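Local coordinates for probable hydrogenase nickel incorporation protein hypB (Methanocaldococcus jannaschii, PDB 2HF9), which binds and slowly hydrolyses GTP and probably acts, as a homodimer, in nickel insertion during the maturation of [NiFe] hydrogenases, at the interface of chains A and B. Sequence-based numbering; all coordinates share one arbitrary frame. Chains: chain A/B, Probable hydrogenase nickel incorporation protein hypB.

The interface of chains A and B. Residues chain A 98, 100, 129, 131-132; chain B 100, 129, 131.
B:Cys100 sets its sulfur SG against chain A, beside the amide of A:Asn129 and the disulfide of A:Cys100 and A:Cys132. The sulfur SG of B:Cys100 lies 3.6 Å from the amide nitrogen ND2 of A:Asn129 and 3.9 Å from CB of A:Cys100. With SG turned away from its own backbone N (chi1 -162°), the B:Cys100 side chain points towards the two-fold axis and chain A. In chain A the two cysteines are joined through their SG atoms, and the sulfur of A:Cys132 faces B:Cys100 without bonding to it. These cysteines belong to the zinc site, and probably the nickel site, of HypB; here a disulfide ties up the chain A pair.

The side chains of A:Asn129 and B:Asn129 meet nearly at right angles, their amide planes 33° apart. ND2 of A:Asn129 comes within 3.1 Å of OD1 of B:Asn129, but its N-H does not aim at that oxygen, leaving a polar contact rather than a hydrogen bond. Each amide is held from its own chain. OD1 of A:Asn129 takes the backbone N of A:Ile131 at 2.8 Å, in the carbonyl plane, and the N of A:Cys132 in a longer bond, from above that plane. ND2 of B:Asn129 instead gives a nearly straight bond to the backbone O of B:Cys100. An alanine in place of A:Asn129 would probably leave both backbone N-H groups without this acceptor and open a gap beside the B:Cys100 sulfur.

B:Ile131 holds CG2 anti to its backbone N (CG1 at chi1 -37°), which turns that methyl to the main chain of A:Lys98, 3.4 Å from the carbonyl O and 3.8 Å from CA of A:Lys98. CD1 of A:Ile131 touches ND2 of B:Asn129. The patch joins loops of the two G-domains near the two-fold axis of the homodimer: the stretch after strand 90-95 and the loop from strand 121-125 to the start of the 3-10 helix 132-135.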
ATOM      1  N   LYS A  98      10.145  -9.217  -5.320  1.00 20.74           N
ATOM      2  CA  LYS A  98       8.709  -9.164  -5.592  1.00 21.45           C
ATOM      3  C   LYS A  98       7.861  -9.657  -4.414  1.00 21.57           C
ATOM      4  O   LYS A  98       6.628  -9.682  -4.493  1.00 21.52           O
ATOM      5  CB  LYS A  98       8.376  -9.925  -6.882  1.00 21.50           C
ATOM      6  CG  LYS A  98       9.027  -9.326  -8.123  1.00 22.11           C
ATOM      7  CD  LYS A  98       8.552  -9.996  -9.404  1.00 22.58           C
ATOM      8  CE  LYS A  98       9.247  -9.398 -10.619  1.00 24.43           C
ATOM      9  NZ  LYS A  98       8.805 -10.026 -11.897  1.00 26.06           N
ATOM     10  N   CYS A 100       5.839  -9.564  -1.072  1.00 21.29           N
ATOM     11  CA  CYS A 100       4.974  -8.540  -0.485  1.00 21.09           C
ATOM     12  C   CYS A 100       5.011  -8.544   1.045  1.00 20.37           C
ATOM     13  O   CYS A 100       4.114  -8.005   1.700  1.00 20.23           O
ATOM     14  CB  CYS A 100       3.538  -8.706  -0.992  1.00 21.46           C
ATOM     15  SG  CYS A 100       2.841 -10.341  -0.730  1.00 23.84           S
ATOM     16  N   ASN A 129       2.579  -2.778   2.750  1.00 18.39           N
ATOM     17  CA  ASN A 129       1.522  -3.666   2.272  1.00 19.30           C
ATOM     18  C   ASN A 129       0.641  -4.004   3.466  1.00 19.86           C
ATOM     19  O   ASN A 129       1.154  -4.374   4.526  1.00 19.70           O
ATOM     20  CB  ASN A 129       2.127  -4.958   1.691  1.00 19.43           C
ATOM     21  CG  ASN A 129       1.141  -5.759   0.834  1.00 20.61           C
ATOM     22  OD1 ASN A 129       0.084  -6.188   1.300  1.00 21.69           O
ATOM     23  ND2 ASN A 129       1.507  -5.982  -0.422  1.00 21.55           N
ATOM     24  N   ILE A 131      -1.772  -6.391   3.359  1.00 22.73           N
ATOM     25  CA  ILE A 131      -2.323  -7.733   3.153  1.00 23.49           C
ATOM     26  C   ILE A 131      -1.375  -8.848   3.620  1.00 23.83           C
ATOM     27  O   ILE A 131      -1.643  -9.494   4.638  1.00 23.93           O
ATOM     28  CB  ILE A 131      -2.784  -7.953   1.677  1.00 23.66           C
ATOM     29  CG1 ILE A 131      -4.060  -7.162   1.379  1.00 23.76           C
ATOM     30  CG2 ILE A 131      -3.058  -9.421   1.394  1.00 24.12           C
ATOM     31  CD1 ILE A 131      -3.824  -5.790   0.818  1.00 24.21           C
ATOM     32  N   CYS A 132      -0.269  -9.046   2.896  1.00 24.02           N
ATOM     33  CA  CYS A 132       0.630 -10.197   3.103  1.00 24.24           C
ATOM     34  C   CYS A 132       1.319 -10.298   4.469  1.00 23.98           C
ATOM     35  O   CYS A 132       1.395 -11.398   5.027  1.00 23.89           O
ATOM     36  CB  CYS A 132       1.706 -10.253   2.019  1.00 24.25           C
ATOM     37  SG  CYS A 132       1.146 -10.000   0.337  1.00 26.12           S
TER
ATOM     38  N   CYS B 100      -3.033 -10.266  -3.267  1.00 22.10           N
ATOM     39  CA  CYS B 100      -2.304  -9.024  -3.364  1.00 21.47           C
ATOM     40  C   CYS B 100      -2.781  -8.197  -4.563  1.00 20.85           C
ATOM     41  O   CYS B 100      -2.637  -6.973  -4.592  1.00 21.01           O
ATOM     42  CB  CYS B 100      -0.820  -9.377  -3.486  1.00 21.64           C
ATOM     43  SG  CYS B 100       0.300  -8.065  -3.112  1.00 23.15           S
ATOM     44  N   ASN B 129      -2.008  -1.764  -3.912  1.00 14.20           N
ATOM     45  CA  ASN B 129      -0.708  -2.426  -3.718  1.00 15.28           C
ATOM     46  C   ASN B 129       0.239  -2.091  -4.872  1.00 15.75           C
ATOM     47  O   ASN B 129      -0.176  -2.095  -6.036  1.00 15.66           O
ATOM     48  CB  ASN B 129      -0.866  -3.952  -3.634  1.00 15.39           C
ATOM     49  CG  ASN B 129      -1.088  -4.447  -2.210  1.00 16.95           C
ATOM     50  OD1 ASN B 129      -0.591  -3.860  -1.247  1.00 18.58           O
ATOM     51  ND2 ASN B 129      -1.835  -5.540  -2.075  1.00 17.42           N
ATOM     52  N   ILE B 131       3.365  -3.728  -5.502  1.00 20.58           N
ATOM     53  CA  ILE B 131       4.285  -4.792  -5.917  1.00 21.96           C
ATOM     54  C   ILE B 131       3.626  -5.774  -6.887  1.00 22.53           C
ATOM     55  O   ILE B 131       3.995  -5.866  -8.056  1.00 22.67           O
ATOM     56  CB  ILE B 131       4.868  -5.591  -4.706  1.00 22.21           C
ATOM     57  CG1 ILE B 131       5.157  -4.686  -3.492  1.00 22.34           C
ATOM     58  CG2 ILE B 131       6.086  -6.425  -5.146  1.00 22.38           C
ATOM     59  CD1 ILE B 131       6.205  -3.592  -3.709  1.00 23.47           C
TER